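Long-range contacts in transcription termination factor FttA (Methanosarcina mazei, PDB 2XR1), which is a dimeric zinc-dependent ribonuclease of the metallo-beta-lactamase superfamily that probably terminates transcription by cleaving nascent RNA where it leaves RNA polymerase: residues I107-K112 against R139-K144; R185-G190 against L634-L639; E359-F364 against S424-I429; E601-E606 against L624-R629. All blocks are in the same frame, centred on the assembly; numbering follows the deposited sequence.

Contact 1: I107-K112 against R139-K144; sequences IIEAEK and RTPPIK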
loop_
_atom_site.group_PDB
_atom_site.type_symbol
_atom_site.label_atom_id
_atom_site.label_comp_id
_atom_site.label_asym_id
_atom_site.label_seq_id
_atom_site.Cartn_x
_atom_site.Cartn_y
_atom_site.Cartn_z
ATOM N N ILE B 107 11.413 -42.108 -13.056
ATOM C CA ILE B 107 10.172 -42.227 -13.782
ATOM C C ILE B 107 10.404 -43.181 -14.929
ATOM O O ILE B 107 11.317 -42.986 -15.695
ATOM C CB ILE B 107 9.726 -40.896 -14.373
ATOM C CG1 ILE B 107 9.572 -39.830 -13.287
ATOM C CG2 ILE B 107 8.391 -41.064 -15.091
ATOM C CD1 ILE B 107 8.425 -40.054 -12.410
ATOM N N ILE B 108 9.578 -44.212 -15.032
ATOM C CA ILE B 108 9.640 -45.174 -16.114
ATOM C C ILE B 108 8.364 -45.032 -16.926
ATOM O O ILE B 108 7.275 -45.064 -16.369
ATOM C CB ILE B 108 9.712 -46.604 -15.575
ATOM C CG1 ILE B 108 11.088 -46.855 -14.955
ATOM C CG2 ILE B 108 9.375 -47.599 -16.656
ATOM C CD1 ILE B 108 11.237 -48.231 -14.339
ATOM N N GLU B 109 8.498 -44.882 -18.239
ATOM C CA GLU B 109 7.343 -44.804 -19.111
ATOM C C GLU B 109 7.147 -46.150 -19.744
ATOM O O GLU B 109 8.039 -46.626 -20.388
ATOM C CB GLU B 109 7.534 -43.746 -20.191
ATOM C CG GLU B 109 7.312 -42.329 -19.704
ATOM C CD GLU B 109 7.482 -41.287 -20.809
ATOM O OE1 GLU B 109 7.467 -41.662 -22.012
ATOM O OE2 GLU B 109 7.640 -40.089 -20.469
ATOM N N ALA B 110 5.979 -46.752 -19.563
ATOM C CA ALA B 110 5.698 -48.064 -20.112
ATOM C C ALA B 110 4.341 -48.092 -20.786
ATOM O O ALA B 110 3.390 -47.482 -20.310
ATOM C CB ALA B 110 5.741 -49.093 -19.018
ATOM N N GLU B 111 4.255 -48.818 -21.894
ATOM C CA GLU B 111 2.976 -49.043 -22.581
ATOM C C GLU B 111 2.032 -49.896 -21.695
ATOM O O GLU B 111 0.822 -49.646 -21.629
ATOM C CB GLU B 111 3.222 -49.708 -23.952
ATOM C CG GLU B 111 2.193 -49.378 -25.037
ATOM C CD GLU B 111 2.746 -49.541 -26.468
ATOM O OE1 GLU B 111 3.469 -48.630 -26.944
ATOM O OE2 GLU B 111 2.433 -50.555 -27.129
ATOM N N LYS B 112 2.598 -50.887 -21.012
ATOM C CA LYS B 112 1.858 -51.703 -20.046
ATOM C C LYS B 112 2.459 -51.539 -18.640
ATOM O O LYS B 112 3.342 -52.312 -18.247
ATOM C CB LYS B 112 1.891 -53.178 -20.459
ATOM N N ARG B 139 2.199 -44.470 -17.471
ATOM C CA ARG B 139 1.771 -44.965 -18.760
ATOM C C ARG B 139 2.384 -44.100 -19.856
ATOM O O ARG B 139 2.412 -42.892 -19.734
ATOM C CB ARG B 139 0.239 -44.960 -18.846
ATOM C CG ARG B 139 -0.343 -45.958 -19.838
ATOM C CD ARG B 139 -1.842 -45.698 -20.107
ATOM N NE ARG B 139 -2.538 -46.873 -20.657
ATOM C CZ ARG B 139 -2.354 -47.366 -21.887
ATOM N NH1 ARG B 139 -1.487 -46.814 -22.740
ATOM N NH2 ARG B 139 -3.038 -48.436 -22.264
ATOM N N THR B 140 2.874 -44.737 -20.921
ATOM C CA THR B 140 3.588 -44.039 -21.991
ATOM C C THR B 140 2.686 -43.084 -22.738
ATOM O O THR B 140 1.728 -43.515 -23.385
ATOM C CB THR B 140 4.168 -44.987 -23.022
ATOM O OG1 THR B 140 5.179 -45.788 -22.403
ATOM C CG2 THR B 140 4.762 -44.193 -24.197
ATOM N N PRO B 141 2.999 -41.783 -22.669
ATOM C CA PRO B 141 2.178 -40.792 -23.328
ATOM C C PRO B 141 2.105 -41.003 -24.827
ATOM O O PRO B 141 3.135 -41.230 -25.460
ATOM C CB PRO B 141 2.900 -39.485 -23.023
ATOM C CG PRO B 141 3.586 -39.756 -21.736
ATOM C CD PRO B 141 4.085 -41.153 -21.905
ATOM N N PRO B 142 0.888 -40.917 -25.390
ATOM C CA PRO B 142 0.695 -41.082 -26.832
ATOM C C PRO B 142 1.528 -40.065 -27.615
ATOM O O PRO B 142 2.019 -40.377 -28.717
ATOM C CB PRO B 142 -0.808 -40.837 -27.025
ATOM C CG PRO B 142 -1.413 -41.011 -25.658
ATOM C CD PRO B 142 -0.368 -40.607 -24.685
ATOM N N ILE B 143 1.719 -38.891 -27.001
ATOM C CA ILE B 143 2.397 -37.740 -27.611
ATOM C C ILE B 143 3.658 -37.371 -26.820
ATOM O O ILE B 143 3.654 -37.404 -25.597
ATOM C CB ILE B 143 1.474 -36.482 -27.644
ATOM C CG1 ILE B 143 -0.011 -36.888 -27.755
ATOM C CG2 ILE B 143 1.894 -35.563 -28.787
ATOM C CD1 ILE B 143 -1.044 -35.724 -27.706
ATOM N N LYS B 144 4.723 -37.005 -27.524
ATOM C CA LYS B 144 6.005 -36.674 -26.901
ATOM C C LYS B 144 6.055 -35.147 -26.688
ATOM O O LYS B 144 5.929 -34.371 -27.644
ATOM C CB LYS B 144 7.173 -37.162 -27.801
ATOM C CG LYS B 144 8.354 -37.761 -27.058
#
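Glu-109 leaves its strand with CG anti to the carbonyl carbon (chi1 -78°) and then runs fully extended, which carries its carboxylate up to CD of Pro-141, the two side chains crossing at about a right angle. The nearest approach there is polar to apolar, OE1 of Glu-109 lying 3.4 Å from CD of Pro-141, and OE1 also takes a hydrogen bond from the neighbouring strand through Ser-95 OG. A similar first torsion in Thr-140 (chi1 -65°) tucks OG1 beside its own backbone N, against the backbone of Ala-110. OG1 stands 3.1 Å from the N of Ala-110, yet the angle is too poor for a bond. What joins the two backbones is Thr-140 N to Ala-110 O, 2.9 Å, with the donor well above the carbonyl plane; CA of Arg-139 approaches the same oxygen at 3.4 Å. The extended side chain of Arg-139 brings one guanidinium face near the carbonyl O of Glu-111, 3.8 Å from NH1. These residues mark the end of the parallel pairing of strands 105-110 and 134-139, in the three-stranded sheet of a type II KH domain. With one direct hydrogen bond and loose contacts between polar groups and apolar carbon or backbone, the junction is held mainly by its backbone, and the two segments part beyond it at the protein surface.

Contact 2: R185-G190 against L634-L639; sequences RVTALG and LETVRL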
loop_
_atom_site.group_PDB
_atom_site.type_symbol
_atom_site.label_atom_id
_atom_site.label_comp_id
_atom_site.label_asym_id
_atom_site.label_seq_id
_atom_site.Cartn_x
_atom_site.Cartn_y
_atom_site.Cartn_z
ATOM N N ARG B 185 -3.452 -8.130 4.835
ATOM C CA ARG B 185 -3.966 -7.233 3.830
ATOM C C ARG B 185 -3.569 -7.613 2.428
ATOM O O ARG B 185 -2.638 -8.320 2.227
ATOM C CB ARG B 185 -3.568 -5.833 4.146
ATOM C CG ARG B 185 -2.136 -5.666 4.432
ATOM C CD ARG B 185 -1.888 -4.277 4.965
ATOM N NE ARG B 185 -0.481 -3.996 4.819
ATOM C CZ ARG B 185 0.054 -2.827 4.537
ATOM N NH1 ARG B 185 -0.684 -1.741 4.354
ATOM N NH2 ARG B 185 1.360 -2.762 4.436
ATOM N N VAL B 186 -4.324 -7.147 1.458
ATOM C CA VAL B 186 -4.053 -7.383 0.044
ATOM C C VAL B 186 -3.895 -6.057 -0.690
ATOM O O VAL B 186 -4.805 -5.220 -0.609
ATOM C CB VAL B 186 -5.245 -8.024 -0.594
ATOM C CG1 VAL B 186 -4.995 -8.173 -2.077
ATOM C CG2 VAL B 186 -5.585 -9.337 0.097
ATOM N N THR B 187 -2.756 -5.854 -1.369
ATOM C CA THR B 187 -2.527 -4.688 -2.227
ATOM C C THR B 187 -2.625 -5.166 -3.655
ATOM O O THR B 187 -2.151 -6.246 -3.960
ATOM C CB THR B 187 -1.132 -4.042 -2.027
ATOM O OG1 THR B 187 -0.935 -3.673 -0.663
ATOM C CG2 THR B 187 -0.978 -2.768 -2.880
ATOM N N ALA B 188 -3.264 -4.379 -4.522
ATOM C CA ALA B 188 -3.417 -4.739 -5.942
ATOM C C ALA B 188 -2.367 -4.001 -6.766
ATOM O O ALA B 188 -2.201 -2.779 -6.623
ATOM C CB ALA B 188 -4.830 -4.402 -6.450
ATOM N N LEU B 189 -1.658 -4.724 -7.620
ATOM C CA LEU B 189 -0.674 -4.094 -8.444
ATOM C C LEU B 189 -0.974 -4.184 -9.944
ATOM O O LEU B 189 -0.202 -3.685 -10.758
ATOM C CB LEU B 189 0.661 -4.719 -8.162
ATOM C CG LEU B 189 1.113 -4.600 -6.713
ATOM C CD1 LEU B 189 2.324 -5.514 -6.507
ATOM C CD2 LEU B 189 1.463 -3.172 -6.342
ATOM N N GLY B 190 -2.073 -4.828 -10.293
ATOM C CA GLY B 190 -2.569 -4.894 -11.649
ATOM C C GLY B 190 -3.651 -5.949 -11.687
ATOM O O GLY B 190 -3.646 -6.828 -10.870
ATOM N N LEU B 634 -3.591 -0.399 -6.970
ATOM C CA LEU B 634 -2.843 0.415 -6.006
ATOM C C LEU B 634 -3.539 0.719 -4.708
ATOM O O LEU B 634 -2.974 1.421 -3.905
ATOM C CB LEU B 634 -2.236 1.702 -6.604
ATOM C CG LEU B 634 -1.204 1.509 -7.712
ATOM C CD1 LEU B 634 -0.815 2.838 -8.256
ATOM C CD2 LEU B 634 0.025 0.735 -7.210
ATOM N N GLU B 635 -4.724 0.169 -4.490
ATOM C CA GLU B 635 -5.393 0.183 -3.192
ATOM C C GLU B 635 -5.011 -1.043 -2.379
ATOM O O GLU B 635 -4.631 -2.063 -2.931
ATOM C CB GLU B 635 -6.911 0.235 -3.379
ATOM C CG GLU B 635 -7.371 1.499 -4.134
ATOM C CD GLU B 635 -8.786 2.050 -3.756
ATOM O OE1 GLU B 635 -9.722 1.235 -3.613
ATOM O OE2 GLU B 635 -8.960 3.307 -3.627
ATOM N N THR B 636 -5.034 -0.927 -1.063
ATOM C CA THR B 636 -4.748 -2.036 -0.174
ATOM C C THR B 636 -5.950 -2.169 0.749
ATOM O O THR B 636 -6.388 -1.239 1.369
ATOM C CB THR B 636 -3.465 -1.834 0.703
ATOM O OG1 THR B 636 -2.352 -1.594 -0.134
ATOM C CG2 THR B 636 -3.125 -3.098 1.540
ATOM N N VAL B 637 -6.460 -3.369 0.850
ATOM C CA VAL B 637 -7.578 -3.666 1.695
ATOM C C VAL B 637 -7.139 -4.529 2.896
ATOM O O VAL B 637 -6.354 -5.472 2.759
ATOM C CB VAL B 637 -8.564 -4.437 0.865
ATOM C CG1 VAL B 637 -9.457 -5.220 1.752
ATOM C CG2 VAL B 637 -9.336 -3.490 -0.022
ATOM N N ARG B 638 -7.658 -4.217 4.071
ATOM C CA ARG B 638 -7.334 -4.998 5.263
ATOM C C ARG B 638 -8.373 -6.086 5.509
ATOM O O ARG B 638 -9.570 -5.851 5.462
ATOM C CB ARG B 638 -7.219 -4.112 6.464
ATOM C CG ARG B 638 -6.683 -4.818 7.679
ATOM C CD ARG B 638 -6.408 -3.812 8.747
ATOM N NE ARG B 638 -6.049 -4.436 9.993
ATOM C CZ ARG B 638 -5.750 -3.745 11.073
ATOM N NH1 ARG B 638 -5.772 -2.405 11.070
ATOM N NH2 ARG B 638 -5.374 -4.400 12.159
ATOM N N LEU B 639 -7.880 -7.294 5.713
ATOM C CA LEU B 639 -8.710 -8.463 5.907
ATOM C C LEU B 639 -8.869 -8.781 7.386
ATOM O O LEU B 639 -9.830 -9.428 7.789
ATOM C CB LEU B 639 -8.066 -9.641 5.194
ATOM C CG LEU B 639 -8.400 -9.785 3.705
ATOM C CD1 LEU B 639 -8.402 -8.521 2.998
ATOM C CD2 LEU B 639 -7.429 -10.745 3.047
#
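Two nearly straight backbone bonds tie Val-186 to Val-637, from Val-186 N to Val-637 O and from Val-637 N to Val-186 O, both 2.9 Å and both in the carbonyl plane. Further along, Ala-188 N meets Glu-635 O at 3.1 Å, nearly along the C=O axis, and Leu-634 N reaches Ala-188 O at 2.8 Å from above the carbonyl plane. In the non-hydrogen-bonded pair between these, Thr-187 and Thr-636 both place OG1 beside their own backbone N, so the two hydroxyls meet tip to tip in a 2.6 Å hydrogen bond. The C-terminal strand 636-638 thus pairs antiparallel with strand 185-190 as the outermost strand of one metallo-beta-lactamase sheet within the chain. On the threonine side, the extended chain of Arg-185 crosses the methyl of Thr-636 obliquely, its CB 3.8 Å from Thr-636 CG2, and NH1 goes on to a salt bridge with Glu-231 of the second subunit. Val-186, on the opposite face, packs its CG2 on Leu-639 CD2 at 3.8 Å; Val-186 also touches Ile-378, and Leu-639 touches Thr-376, both of strand 376-380. At the dimer interface Thr-636 packs on Thr-636 of the second subunit, to which its backbone is also hydrogen-bonded.

Contact 3: E359-F364 against S424-I429; sequences EKTRLF and SQEVMI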
loop_
_atom_site.group_PDB
_atom_site.type_symbol
_atom_site.label_atom_id
_atom_site.label_comp_id
_atom_site.label_asym_id
_atom_site.label_seq_id
_atom_site.Cartn_x
_atom_site.Cartn_y
_atom_site.Cartn_z
ATOM N N GLU B 359 -17.968 -25.474 -13.452
ATOM C CA GLU B 359 -18.797 -26.323 -14.298
ATOM C C GLU B 359 -17.928 -27.421 -14.821
ATOM O O GLU B 359 -16.795 -27.195 -15.066
ATOM C CB GLU B 359 -19.386 -25.560 -15.464
ATOM C CG GLU B 359 -20.319 -26.437 -16.325
ATOM C CD GLU B 359 -20.623 -25.830 -17.709
ATOM O OE1 GLU B 359 -20.239 -24.648 -17.957
ATOM O OE2 GLU B 359 -21.265 -26.531 -18.548
ATOM N N LYS B 360 -18.445 -28.629 -14.956
ATOM C CA LYS B 360 -17.659 -29.738 -15.518
ATOM C C LYS B 360 -17.575 -29.536 -17.022
ATOM O O LYS B 360 -18.579 -29.332 -17.655
ATOM C CB LYS B 360 -18.318 -31.099 -15.242
ATOM C CG LYS B 360 -17.304 -32.293 -15.252
ATOM C CD LYS B 360 -17.739 -33.423 -16.225
ATOM C CE LYS B 360 -17.266 -34.802 -15.762
ATOM N NZ LYS B 360 -18.143 -35.866 -16.312
ATOM N N THR B 361 -16.374 -29.625 -17.582
ATOM C CA THR B 361 -16.146 -29.376 -18.999
ATOM C C THR B 361 -15.590 -30.642 -19.626
ATOM O O THR B 361 -15.422 -31.638 -18.926
ATOM C CB THR B 361 -15.191 -28.170 -19.199
ATOM O OG1 THR B 361 -13.927 -28.422 -18.561
ATOM C CG2 THR B 361 -15.839 -26.881 -18.620
ATOM N N ARG B 362 -15.340 -30.640 -20.931
ATOM C CA ARG B 362 -14.795 -31.818 -21.554
ATOM C C ARG B 362 -13.445 -32.211 -20.954
ATOM O O ARG B 362 -13.126 -33.383 -20.914
ATOM C CB ARG B 362 -14.662 -31.653 -23.086
ATOM C CG ARG B 362 -15.959 -31.382 -23.838
ATOM C CD ARG B 362 -17.003 -32.425 -23.564
ATOM N NE ARG B 362 -16.580 -33.646 -24.195
ATOM C CZ ARG B 362 -16.872 -33.964 -25.448
ATOM N NH1 ARG B 362 -17.637 -33.153 -26.188
ATOM N NH2 ARG B 362 -16.419 -35.105 -25.962
ATOM N N LEU B 363 -12.647 -31.245 -20.516
ATOM C CA LEU B 363 -11.282 -31.517 -20.054
ATOM C C LEU B 363 -11.152 -31.607 -18.533
ATOM O O LEU B 363 -10.376 -32.423 -18.016
ATOM C CB LEU B 363 -10.309 -30.437 -20.548
ATOM C CG LEU B 363 -9.868 -30.386 -22.013
ATOM C CD1 LEU B 363 -9.083 -29.120 -22.200
ATOM C CD2 LEU B 363 -9.003 -31.546 -22.368
ATOM N N PHE B 364 -11.884 -30.771 -17.818
ATOM C CA PHE B 364 -11.633 -30.574 -16.390
ATOM C C PHE B 364 -12.860 -30.742 -15.491
ATOM O O PHE B 364 -13.991 -30.828 -15.974
ATOM C CB PHE B 364 -11.083 -29.188 -16.183
ATOM C CG PHE B 364 -9.933 -28.858 -17.086
ATOM C CD1 PHE B 364 -8.727 -29.573 -16.991
ATOM C CD2 PHE B 364 -10.037 -27.805 -18.016
ATOM C CE1 PHE B 364 -7.661 -29.243 -17.810
ATOM C CE2 PHE B 364 -8.969 -27.489 -18.851
ATOM C CZ PHE B 364 -7.782 -28.200 -18.743
ATOM N N SER B 424 -7.922 -23.578 -27.583
ATOM C CA SER B 424 -7.573 -24.504 -28.602
ATOM C C SER B 424 -7.949 -25.942 -28.221
ATOM O O SER B 424 -8.557 -26.668 -29.013
ATOM C CB SER B 424 -6.087 -24.390 -28.874
ATOM O OG SER B 424 -5.338 -24.627 -27.693
ATOM N N GLN B 425 -7.634 -26.372 -27.009
ATOM C CA GLN B 425 -7.833 -27.797 -26.681
ATOM C C GLN B 425 -9.304 -28.173 -26.663
ATOM O O GLN B 425 -9.685 -29.163 -27.300
ATOM C CB GLN B 425 -7.138 -28.195 -25.378
ATOM C CG GLN B 425 -5.622 -28.334 -25.528
ATOM C CD GLN B 425 -4.865 -27.043 -25.442
ATOM O OE1 GLN B 425 -5.287 -26.091 -24.778
ATOM N NE2 GLN B 425 -3.721 -27.004 -26.092
ATOM N N GLU B 426 -10.139 -27.375 -25.998
ATOM C CA GLU B 426 -11.585 -27.642 -26.000
ATOM C C GLU B 426 -12.142 -27.627 -27.426
ATOM O O GLU B 426 -12.978 -28.480 -27.783
ATOM C CB GLU B 426 -12.403 -26.709 -25.063
ATOM C CG GLU B 426 -12.782 -27.345 -23.663
ATOM C CD GLU B 426 -14.272 -27.059 -23.136
ATOM O OE1 GLU B 426 -14.563 -25.927 -22.566
ATOM O OE2 GLU B 426 -15.120 -28.004 -23.270
ATOM N N VAL B 427 -11.657 -26.714 -28.259
ATOM C CA VAL B 427 -12.120 -26.688 -29.648
ATOM C C VAL B 427 -11.731 -27.968 -30.385
ATOM O O VAL B 427 -12.518 -28.526 -31.119
ATOM C CB VAL B 427 -11.605 -25.463 -30.430
ATOM C CG1 VAL B 427 -12.011 -25.552 -31.894
ATOM C CG2 VAL B 427 -12.128 -24.211 -29.847
ATOM N N MET B 428 -10.519 -28.444 -30.171
ATOM C CA MET B 428 -10.041 -29.691 -30.831
ATOM C C MET B 428 -10.894 -30.881 -30.454
ATOM O O MET B 428 -11.175 -31.704 -31.274
ATOM C CB MET B 428 -8.583 -29.984 -30.459
ATOM C CG MET B 428 -7.593 -28.949 -30.968
ATOM S SD MET B 428 -5.973 -29.049 -30.166
ATOM C CE MET B 428 -5.521 -30.742 -30.673
ATOM N N ILE B 429 -11.315 -30.972 -29.199
ATOM C CA ILE B 429 -12.107 -32.125 -28.771
ATOM C C ILE B 429 -13.454 -32.133 -29.453
ATOM O O ILE B 429 -13.956 -33.188 -29.812
ATOM C CB ILE B 429 -12.321 -32.167 -27.251
ATOM C CG1 ILE B 429 -11.031 -32.614 -26.579
ATOM C CG2 ILE B 429 -13.436 -33.171 -26.881
ATOM C CD1 ILE B 429 -11.006 -32.274 -25.123
#
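Leu-363 points toward helix 423-436 and sets its two methyls on side chains one helical turn apart: CD1 against CB of Gln-425 at 3.8 Å and CD2 against CD1 of Ile-429 at 3.5 Å, crossing both obliquely. Phe-364 backs this leucine, its ring lying with one face over Leu-363 CB. Beside it, Arg-362 bends at chi2 and chi3 so that its guanidinium lies over the other branch of Ile-429, whose CG2 sits 3.7 Å from NH2 of Arg-362 and toward the rim of that flat group. Glu-426 crosses Arg-362 at about a right angle, with carboxylate and guanidinium planes 75° apart. Its OE2 reaches the aliphatic base of the arginine, 3.5 Å from Arg-362 CG, and stays 5.9 Å from NE, so the pair makes no salt bridge. The loop is closed on itself by an ST motif, Thr-361 OG1 accepting from Phe-364 N at 3.2 Å, and by a Thr-361 N to Phe-364 O bond. Here the metallo-beta-lactamase domain meets the beta-CASP domain, with the side chain of Gln-425 about 11 Å from a bound zinc. The direct contact is van der Waals, its apolar core Leu-363 and Ile-429; Arg-362 finds counter-charges in Glu-397 and Glu-433, while Glu-426 may add a longer-range attraction.

Contact 4: E601-E606 against L624-R629; sequences ERVFTE and LKIETR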
loop_
_atom_site.group_PDB
_atom_site.type_symbol
_atom_site.label_atom_id
_atom_site.label_comp_id
_atom_site.label_asym_id
_atom_site.label_seq_id
_atom_site.Cartn_x
_atom_site.Cartn_y
_atom_site.Cartn_z
ATOM N N GLU B 601 -16.953 -14.098 4.468
ATOM C CA GLU B 601 -17.450 -12.883 5.063
ATOM C C GLU B 601 -17.209 -11.694 4.131
ATOM O O GLU B 601 -17.950 -10.718 4.200
ATOM C CB GLU B 601 -16.760 -12.621 6.418
ATOM C CG GLU B 601 -16.822 -13.780 7.412
ATOM C CD GLU B 601 -16.038 -13.524 8.741
ATOM O OE1 GLU B 601 -15.132 -12.614 8.793
ATOM O OE2 GLU B 601 -16.336 -14.256 9.731
ATOM N N ARG B 602 -16.171 -11.741 3.302
ATOM C CA ARG B 602 -16.017 -10.734 2.252
ATOM C C ARG B 602 -15.682 -11.350 0.897
ATOM O O ARG B 602 -15.052 -12.372 0.830
ATOM C CB ARG B 602 -14.950 -9.695 2.567
ATOM C CG ARG B 602 -14.693 -9.386 3.977
ATOM C CD ARG B 602 -15.450 -8.201 4.538
ATOM N NE ARG B 602 -14.742 -6.928 4.360
ATOM C CZ ARG B 602 -13.522 -6.618 4.848
ATOM N NH1 ARG B 602 -12.793 -7.506 5.572
ATOM N NH2 ARG B 602 -13.012 -5.391 4.580
ATOM N N VAL B 603 -16.139 -10.738 -0.183
ATOM C CA VAL B 603 -15.562 -11.031 -1.463
ATOM C C VAL B 603 -15.137 -9.789 -2.224
ATOM O O VAL B 603 -15.709 -8.727 -2.061
ATOM C CB VAL B 603 -16.350 -12.037 -2.320
ATOM C CG1 VAL B 603 -17.567 -12.664 -1.570
ATOM C CG2 VAL B 603 -16.627 -11.498 -3.623
ATOM N N PHE B 604 -14.063 -9.912 -2.986
ATOM C CA PHE B 604 -13.527 -8.844 -3.756
ATOM C C PHE B 604 -13.469 -9.309 -5.180
ATOM O O PHE B 604 -13.325 -10.509 -5.428
ATOM C CB PHE B 604 -12.132 -8.518 -3.270
ATOM C CG PHE B 604 -12.119 -7.899 -1.934
ATOM C CD1 PHE B 604 -12.376 -6.549 -1.782
ATOM C CD2 PHE B 604 -11.940 -8.659 -0.803
ATOM C CE1 PHE B 604 -12.378 -5.981 -0.518
ATOM C CE2 PHE B 604 -11.955 -8.090 0.418
ATOM C CZ PHE B 604 -12.166 -6.755 0.553
ATOM N N THR B 605 -13.587 -8.399 -6.132
ATOM C CA THR B 605 -13.611 -8.831 -7.520
ATOM C C THR B 605 -12.501 -8.175 -8.350
ATOM O O THR B 605 -12.052 -7.125 -8.046
ATOM C CB THR B 605 -14.994 -8.593 -8.125
ATOM O OG1 THR B 605 -15.300 -7.203 -8.061
ATOM C CG2 THR B 605 -16.033 -9.373 -7.376
ATOM N N GLU B 606 -12.084 -8.837 -9.395
ATOM C CA GLU B 606 -10.967 -8.448 -10.207
ATOM C C GLU B 606 -11.055 -9.175 -11.544
ATOM O O GLU B 606 -11.991 -9.923 -11.772
ATOM C CB GLU B 606 -9.632 -8.749 -9.507
ATOM C CG GLU B 606 -9.498 -10.108 -8.870
ATOM C CD GLU B 606 -8.761 -11.187 -9.707
ATOM O OE1 GLU B 606 -7.831 -10.888 -10.519
ATOM O OE2 GLU B 606 -9.089 -12.394 -9.496
ATOM N N LEU B 624 -26.733 -12.266 -2.187
ATOM C CA LEU B 624 -26.236 -13.197 -1.184
ATOM C C LEU B 624 -25.977 -12.578 0.172
ATOM O O LEU B 624 -25.685 -13.285 1.119
ATOM C CB LEU B 624 -24.974 -13.865 -1.693
ATOM C CG LEU B 624 -25.168 -14.543 -3.041
ATOM C CD1 LEU B 624 -23.801 -14.917 -3.610
ATOM C CD2 LEU B 624 -26.124 -15.751 -2.895
ATOM N N LYS B 625 -26.088 -11.266 0.267
ATOM C CA LYS B 625 -25.844 -10.546 1.506
ATOM C C LYS B 625 -24.406 -10.665 1.999
ATOM O O LYS B 625 -24.133 -10.427 3.153
ATOM C CB LYS B 625 -26.844 -10.954 2.604
ATOM C CG LYS B 625 -28.221 -10.303 2.466
ATOM N N ILE B 626 -23.466 -10.997 1.136
ATOM C CA ILE B 626 -22.055 -11.007 1.546
ATOM C C ILE B 626 -21.422 -9.653 1.183
ATOM O O ILE B 626 -21.523 -9.195 0.074
ATOM C CB ILE B 626 -21.288 -12.113 0.791
ATOM C CG1 ILE B 626 -21.860 -13.475 1.086
ATOM C CG2 ILE B 626 -19.821 -12.102 1.130
ATOM C CD1 ILE B 626 -21.374 -14.497 0.089
ATOM N N GLU B 627 -20.763 -8.993 2.107
ATOM C CA GLU B 627 -20.117 -7.719 1.761
ATOM C C GLU B 627 -19.062 -7.868 0.661
ATOM O O GLU B 627 -18.032 -8.553 0.844
ATOM C CB GLU B 627 -19.452 -7.131 2.979
ATOM C CG GLU B 627 -18.902 -5.753 2.760
ATOM C CD GLU B 627 -18.295 -5.183 4.029
ATOM O OE1 GLU B 627 -19.062 -4.886 4.989
ATOM O OE2 GLU B 627 -17.042 -5.057 4.076
ATOM N N THR B 628 -19.302 -7.245 -0.489
ATOM C CA THR B 628 -18.337 -7.385 -1.580
ATOM C C THR B 628 -18.135 -6.107 -2.392
ATOM O O THR B 628 -19.049 -5.317 -2.557
ATOM C CB THR B 628 -18.654 -8.597 -2.494
ATOM O OG1 THR B 628 -19.018 -8.150 -3.794
ATOM C CG2 THR B 628 -19.747 -9.495 -1.904
ATOM N N ARG B 629 -16.936 -5.938 -2.921
ATOM C CA ARG B 629 -16.510 -4.712 -3.560
ATOM C C ARG B 629 -15.369 -4.948 -4.568
ATOM O O ARG B 629 -14.502 -5.802 -4.338
ATOM C CB ARG B 629 -16.008 -3.777 -2.482
ATOM C CG ARG B 629 -15.178 -2.615 -3.004
ATOM C CD ARG B 629 -15.161 -1.396 -2.021
ATOM N NE ARG B 629 -14.401 -1.650 -0.782
ATOM C CZ ARG B 629 -13.067 -1.748 -0.700
ATOM N NH1 ARG B 629 -12.292 -1.638 -1.790
ATOM N NH2 ARG B 629 -12.507 -1.963 0.494
#
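Phe-604 lies alongside Arg-629, both pointing the same way, so that CE1 of the ring sits over one face of the guanidinium, toward its rim, 4.1 Å from Arg-629 NH2, with ring and guanidinium planes 77° apart. On the same side of the sheet, Arg-602 bends at chi2 and chi3 to bring NE to Glu-627 OE2 at 3.0 Å in a salt bridge. Glu-627 comes up extended beside it, its CG anti to the backbone N; the N-H meets the carboxylate from above its plane and the bond is bent (135°). The other face carries Val-603 and Thr-628, which lie side by side, Val-603 CG2 against Thr-628 CB, next to helix 610-624. Val-603 CG1 also packs across Ile-626 CG2 at 3.6 Å, and both residues touch Val-593 of helix 586-594. Thr-628 OG1 is hydrogen-bonded to Ala-617 O of helix 610-624. Between the two faces runs a parallel ladder: Val-603 N to Glu-627 O at 3.1 Å, Arg-629 N to Val-603 O at 3.2 Å, and Thr-605 N to Arg-629 O at 3.3 Å, the last from above the carbonyl plane. Strand 602-606, helix 610-624 and strand 627-630 form a beta-alpha-beta crossover at the margin of the second metallo-beta-lactamase sheet, and just beyond the first strand comes His-607, a ligand of the second zinc.

From the N terminus, contact 1 comes first: it closes a loop of 26 residues within the second KH domain, before any other contact opens. Contact 2 then spans nearly the whole catalytic part, joining the first strand of the metallo-beta-lactamase region to the last strand of the chain. Contacts 3 and 4 both fall within that span, one after the other without crossing. Contact 3 ties a loop of the metallo-beta-lactamase region to a helix of the beta-CASP region, and contact 4 closes a short crossover near the C terminus. Contacts 2 and 4 touch where the two metallo-beta-lactamase sheets face each other, Val-637 CG1 packing on Phe-604 CZ at 3.3 Å; contacts 1 and 2 lie about 45 Å apart, centre to centre.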